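Local coordinates for GH86A beta-porphyranase (Bacteroides plebeius, PDB 4AW7), which hydrolyses the sulfated red-algal polysaccharide porphyran at its linkages between beta-D-galactose and alpha-L-galactose-6-sulfate, and tolerates methylated galactoses, at residues A[423-428]-A[454-459]; A[492-497]-A[564-569]. All blocks are in the same frame, centred on the assembly; numbering follows the deposited sequence.

Contact 1 of 2, residues A[423-428]-A[454-459]; sequences KRSLYV and QTIVLV
Lys423 lays the start of its aliphatic chain across Leu458 and Ile456: Lys423 CB lies 3.9 Å from Leu458 CD2, and CG sits close to both Leu458 CD2 and Ile456 CG2. The chain then bends at its third and fourth torsions, and NZ is hydrogen-bonded to Gln439 of the neighbouring strand 433-441. Arg424, on the other face of the sheet, faces Val457 in an antiparallel hydrogen-bonded pair, its N 2.7 Å from Val457 O and its O accepting from Val457 N. With CG anti to the carbonyl carbon (chi1 -52°) and the chain extended from there to NE, the Arg424 guanidinium comes to lie over Val459, whose CG2 meets one face toward the rim, 3.6 Å from Arg424 NE. NH1 reaches on to the carbonyls of Leu364 and Lys366, at and just beyond the end of helix 359-365. At Ser425, OG accepts a hydrogen bond from Gln454 NE2 at 2.8 Å, nearly straight at 164° and close to the amide plane; the extended glutamine thus spans diagonally between strands, its OE1 held by the backbone N of Val451. Leu426 and Thr455 form the second hydrogen-bonded pair, with Leu426 N 2.9 Å from Thr455 O. Beyond it, Tyr427 CD1 meets Gln454 CB at 4.1 Å, the two side chains crossing at about a right angle. Within this beta-sandwich domain, the face bearing Leu426, Thr455 and Val457 packs on helix 359-365, Leu426 and Thr455 also on helix 293-305, while the arginine's buried charge is probably steadied by the helix-end carbonyls.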
# COMPACT_ATOMS: atom_id res chain seq x y z
N LYS A 423 -18.68 18.17 7.12
CA LYS A 423 -18.59 17.08 6.19
C LYS A 423 -17.74 17.48 5.00
O LYS A 423 -18.09 18.43 4.27
CB LYS A 423 -19.98 16.66 5.70
CG LYS A 423 -19.93 15.54 4.71
CD LYS A 423 -21.27 14.97 4.34
CE LYS A 423 -22.15 15.99 3.68
NZ LYS A 423 -21.77 16.32 2.28
N ARG A 424 -16.65 16.76 4.78
CA ARG A 424 -15.87 16.88 3.55
C ARG A 424 -16.22 15.73 2.62
O ARG A 424 -16.32 14.59 3.04
CB ARG A 424 -14.38 16.80 3.87
CG ARG A 424 -13.88 17.76 4.96
CD ARG A 424 -12.44 17.48 5.28
NE ARG A 424 -11.94 18.34 6.33
CZ ARG A 424 -10.71 18.23 6.84
NH1 ARG A 424 -9.89 17.31 6.36
NH2 ARG A 424 -10.31 18.99 7.83
N SER A 425 -16.38 16.03 1.34
CA SER A 425 -16.72 15.04 0.34
C SER A 425 -15.87 15.24 -0.91
O SER A 425 -15.85 16.33 -1.44
CB SER A 425 -18.18 15.17 -0.05
OG SER A 425 -18.48 14.35 -1.14
N LEU A 426 -15.26 14.16 -1.37
CA LEU A 426 -14.50 14.14 -2.61
C LEU A 426 -15.09 13.06 -3.50
O LEU A 426 -14.98 11.86 -3.23
CB LEU A 426 -13.02 13.90 -2.35
CG LEU A 426 -12.08 14.16 -3.53
CD1 LEU A 426 -10.64 14.13 -3.03
CD2 LEU A 426 -12.29 13.21 -4.72
N TYR A 427 -15.76 13.50 -4.57
CA TYR A 427 -16.41 12.61 -5.52
C TYR A 427 -15.67 12.72 -6.85
O TYR A 427 -15.52 13.81 -7.36
CB TYR A 427 -17.89 12.96 -5.69
CG TYR A 427 -18.56 12.21 -6.83
CD1 TYR A 427 -18.40 10.85 -6.97
CD2 TYR A 427 -19.38 12.85 -7.76
CE1 TYR A 427 -18.99 10.13 -7.99
CE2 TYR A 427 -19.98 12.11 -8.80
CZ TYR A 427 -19.76 10.76 -8.91
OH TYR A 427 -20.38 10.06 -9.94
N VAL A 428 -15.20 11.60 -7.36
CA VAL A 428 -14.53 11.54 -8.65
C VAL A 428 -15.50 10.94 -9.65
O VAL A 428 -15.86 9.79 -9.58
CB VAL A 428 -13.23 10.71 -8.60
CG1 VAL A 428 -12.52 10.75 -9.95
CG2 VAL A 428 -12.29 11.20 -7.50
N GLN A 454 -16.77 8.09 -4.24
CA GLN A 454 -16.88 9.16 -3.29
C GLN A 454 -16.27 8.70 -1.97
O GLN A 454 -16.50 7.58 -1.52
CB GLN A 454 -18.34 9.58 -3.07
CG GLN A 454 -18.52 10.67 -2.05
CD GLN A 454 -20.00 11.02 -1.80
OE1 GLN A 454 -20.87 10.20 -1.98
NE2 GLN A 454 -20.25 12.21 -1.27
N THR A 455 -15.48 9.58 -1.37
CA THR A 455 -14.93 9.42 -0.04
C THR A 455 -15.36 10.61 0.80
O THR A 455 -15.28 11.76 0.33
CB THR A 455 -13.40 9.30 -0.10
OG1 THR A 455 -13.06 8.31 -1.07
CG2 THR A 455 -12.79 9.01 1.24
N ILE A 456 -15.78 10.34 2.02
CA ILE A 456 -16.28 11.35 2.94
C ILE A 456 -15.39 11.35 4.20
O ILE A 456 -15.05 10.29 4.73
CB ILE A 456 -17.78 11.05 3.33
CG1 ILE A 456 -18.68 11.22 2.08
CG2 ILE A 456 -18.29 11.90 4.49
CD1 ILE A 456 -20.09 10.61 2.21
N VAL A 457 -15.07 12.53 4.69
CA VAL A 457 -14.43 12.71 5.98
C VAL A 457 -15.28 13.68 6.77
O VAL A 457 -15.51 14.83 6.35
CB VAL A 457 -12.97 13.22 5.84
CG1 VAL A 457 -12.38 13.59 7.18
CG2 VAL A 457 -12.11 12.20 5.13
N LEU A 458 -15.80 13.20 7.89
CA LEU A 458 -16.50 14.01 8.87
C LEU A 458 -15.51 14.45 9.94
O LEU A 458 -14.72 13.65 10.44
CB LEU A 458 -17.59 13.18 9.51
CG LEU A 458 -18.73 12.71 8.60
CD1 LEU A 458 -19.48 11.55 9.19
CD2 LEU A 458 -19.68 13.85 8.34
N VAL A 459 -15.56 15.74 10.27
CA VAL A 459 -14.68 16.35 11.26
C VAL A 459 -15.58 16.96 12.31
O VAL A 459 -16.55 17.67 11.98
CB VAL A 459 -13.76 17.42 10.66
CG1 VAL A 459 -12.80 18.00 11.74
CG2 VAL A 459 -13.03 16.87 9.46
O HOH W 1 -12.64 9.38 -3.94

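Contact 2 of 2, residues A[492-497]-A[564-569]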
# COMPACT_ATOMS: atom_id res chain seq x y z
N SER A 492 -6.62 -27.97 5.87
CA SER A 492 -6.43 -27.63 7.27
C SER A 492 -5.36 -26.55 7.44
O SER A 492 -4.24 -26.69 6.94
CB SER A 492 -6.02 -28.88 8.02
OG SER A 492 -5.55 -28.60 9.32
N PHE A 493 -5.71 -25.49 8.16
CA PHE A 493 -4.79 -24.38 8.43
C PHE A 493 -4.61 -24.20 9.92
O PHE A 493 -5.56 -23.71 10.59
CB PHE A 493 -5.29 -23.09 7.76
CG PHE A 493 -5.26 -23.17 6.25
CD1 PHE A 493 -6.33 -23.69 5.56
CD2 PHE A 493 -4.14 -22.77 5.55
CE1 PHE A 493 -6.31 -23.80 4.17
CE2 PHE A 493 -4.10 -22.87 4.19
CZ PHE A 493 -5.18 -23.40 3.49
N PRO A 494 -3.42 -24.54 10.43
CA PRO A 494 -3.18 -24.38 11.87
C PRO A 494 -2.65 -23.00 12.19
O PRO A 494 -1.93 -22.39 11.38
CB PRO A 494 -2.12 -25.44 12.17
CG PRO A 494 -1.39 -25.61 10.89
CD PRO A 494 -2.34 -25.32 9.79
N PHE A 495 -3.01 -22.52 13.38
CA PHE A 495 -2.55 -21.23 13.92
C PHE A 495 -2.08 -21.45 15.34
O PHE A 495 -2.60 -22.35 16.02
CB PHE A 495 -3.68 -20.21 13.90
CG PHE A 495 -4.16 -19.88 12.54
CD1 PHE A 495 -5.10 -20.67 11.92
CD2 PHE A 495 -3.65 -18.78 11.86
CE1 PHE A 495 -5.54 -20.40 10.66
CE2 PHE A 495 -4.11 -18.51 10.56
CZ PHE A 495 -5.04 -19.30 9.98
N THR A 496 -1.12 -20.66 15.80
CA THR A 496 -0.57 -20.77 17.14
C THR A 496 -0.48 -19.41 17.82
O THR A 496 -0.43 -18.37 17.16
CB THR A 496 0.83 -21.43 17.10
OG1 THR A 496 1.75 -20.61 16.37
CG2 THR A 496 0.77 -22.84 16.48
N GLY A 497 -0.40 -19.43 19.15
CA GLY A 497 -0.15 -18.21 19.91
C GLY A 497 -1.30 -17.23 19.99
O GLY A 497 -1.08 -16.08 20.33
N ASP A 564 -3.42 -22.65 20.36
CA ASP A 564 -3.65 -23.32 19.06
C ASP A 564 -5.08 -23.22 18.58
O ASP A 564 -6.01 -23.37 19.35
CB ASP A 564 -3.33 -24.80 19.18
CG ASP A 564 -1.84 -25.08 19.36
OD1 ASP A 564 -0.94 -24.22 19.35
OD2 ASP A 564 -1.54 -26.30 19.51
N ASN A 565 -5.25 -22.91 17.30
CA ASN A 565 -6.53 -22.88 16.66
C ASN A 565 -6.38 -23.49 15.29
O ASN A 565 -5.26 -23.50 14.75
CB ASN A 565 -7.07 -21.46 16.55
CG ASN A 565 -7.47 -20.87 17.90
OD1 ASN A 565 -8.64 -20.91 18.26
ND2 ASN A 565 -6.49 -20.31 18.63
N ASN A 566 -7.47 -24.02 14.76
CA ASN A 566 -7.46 -24.60 13.43
C ASN A 566 -8.64 -24.10 12.62
O ASN A 566 -9.76 -23.90 13.13
CB ASN A 566 -7.51 -26.12 13.49
CG ASN A 566 -6.70 -26.75 12.37
OD1 ASN A 566 -5.46 -26.79 12.44
ND2 ASN A 566 -7.37 -27.20 11.34
N VAL A 567 -8.38 -23.86 11.33
CA VAL A 567 -9.40 -23.52 10.38
C VAL A 567 -9.40 -24.60 9.30
O VAL A 567 -8.35 -24.91 8.78
CB VAL A 567 -9.17 -22.13 9.79
CG1 VAL A 567 -10.27 -21.88 8.79
CG2 VAL A 567 -9.16 -21.08 10.89
N ASP A 568 -10.56 -25.16 9.01
CA ASP A 568 -10.70 -26.20 7.98
C ASP A 568 -11.66 -25.68 6.95
O ASP A 568 -12.73 -25.19 7.31
CB ASP A 568 -11.13 -27.51 8.62
CG ASP A 568 -10.08 -28.01 9.56
OD1 ASP A 568 -9.11 -28.63 9.11
OD2 ASP A 568 -10.14 -27.71 10.77
N ILE A 569 -11.31 -25.80 5.66
CA ILE A 569 -12.21 -25.31 4.63
C ILE A 569 -12.34 -26.36 3.51
O ILE A 569 -11.37 -27.04 3.20
CB ILE A 569 -11.84 -23.90 4.09
CG1 ILE A 569 -10.58 -23.94 3.26
CG2 ILE A 569 -11.69 -22.90 5.21
CD1 ILE A 569 -10.28 -22.56 2.62
O HOH W 2 -0.29 -21.89 20.51
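Asn566 turns its side-chain amide toward Ser492: ND2 of Asn566 donates to Ser492 OG at 3.1 Å, the hydroxyl oxygen lying almost in the amide plane. The same Asn566 nitrogen, ND2, donates to Asp568 OD2 at 2.9 Å within its own strand, reaching the syn side of the carboxylate, 34° out of its plane. These two bonds probably help to fix the rotation of the amide and set Asn566 OD1 3.4 Å from Pro494 CA. A leucine in place of Asn566 would probably leave Ser492 OG and Asp568 OD2 without this shared donor and set both side chains freer to turn. Asp568 OD1, meanwhile, lies 3.3 Å from Ser492 CB. The backbones beneath form an antiparallel ladder in which Phe493 pairs with Val567 and Phe495 with Asn565; strand 491-498 is the outermost strand within this chain of a four-stranded sheet in the C-terminal domain, with strand 563-570 next to it, and this sheet packs face to face on that of strands 469-484 and 577-589, as in a beta-sandwich. On the opposite face the two phenylalanines point the same way, CG anti to the carbonyl carbon (chi1 near -65° in both). The Phe495 ring runs obliquely across Val567, Phe495 CE1 3.7 Å from Val567 CG2, and the Phe493 ring likewise approaches Ile569 at a slant, with Phe493 CE1 4.4 Å from Ile569 CG1. Both rings and Val567 press on strand 577-589, through Met581, Leu583 and Val578. At the far end Thr496 and Asp564 lie side by side, and a water 2.7 Å from Asp564 OD1 accepts from Gly497 N.

In the fold
Contact 1 and contact 2 show the same device, an antiparallel strand pair, used in two beta domains of one chain. They follow in series: 423-428 with 454-459 closes before 492-497 with 564-569 opens, and their centres lie 40 Å apart, with about 30 Å between nearest atoms. They share no sheet. Contact 1, in the large mixed sheet, packs on helices 359-365 and 293-305; the latter lies between strands 268-276 and 311-316 of the parallel sheet, so this contact meets the catalytic domain directly. Contact 2, in a small antiparallel sheet, packs instead on the five-stranded sheet of strands 469-484 and 577-589. Both lie away from the annotated substrate and metal sites.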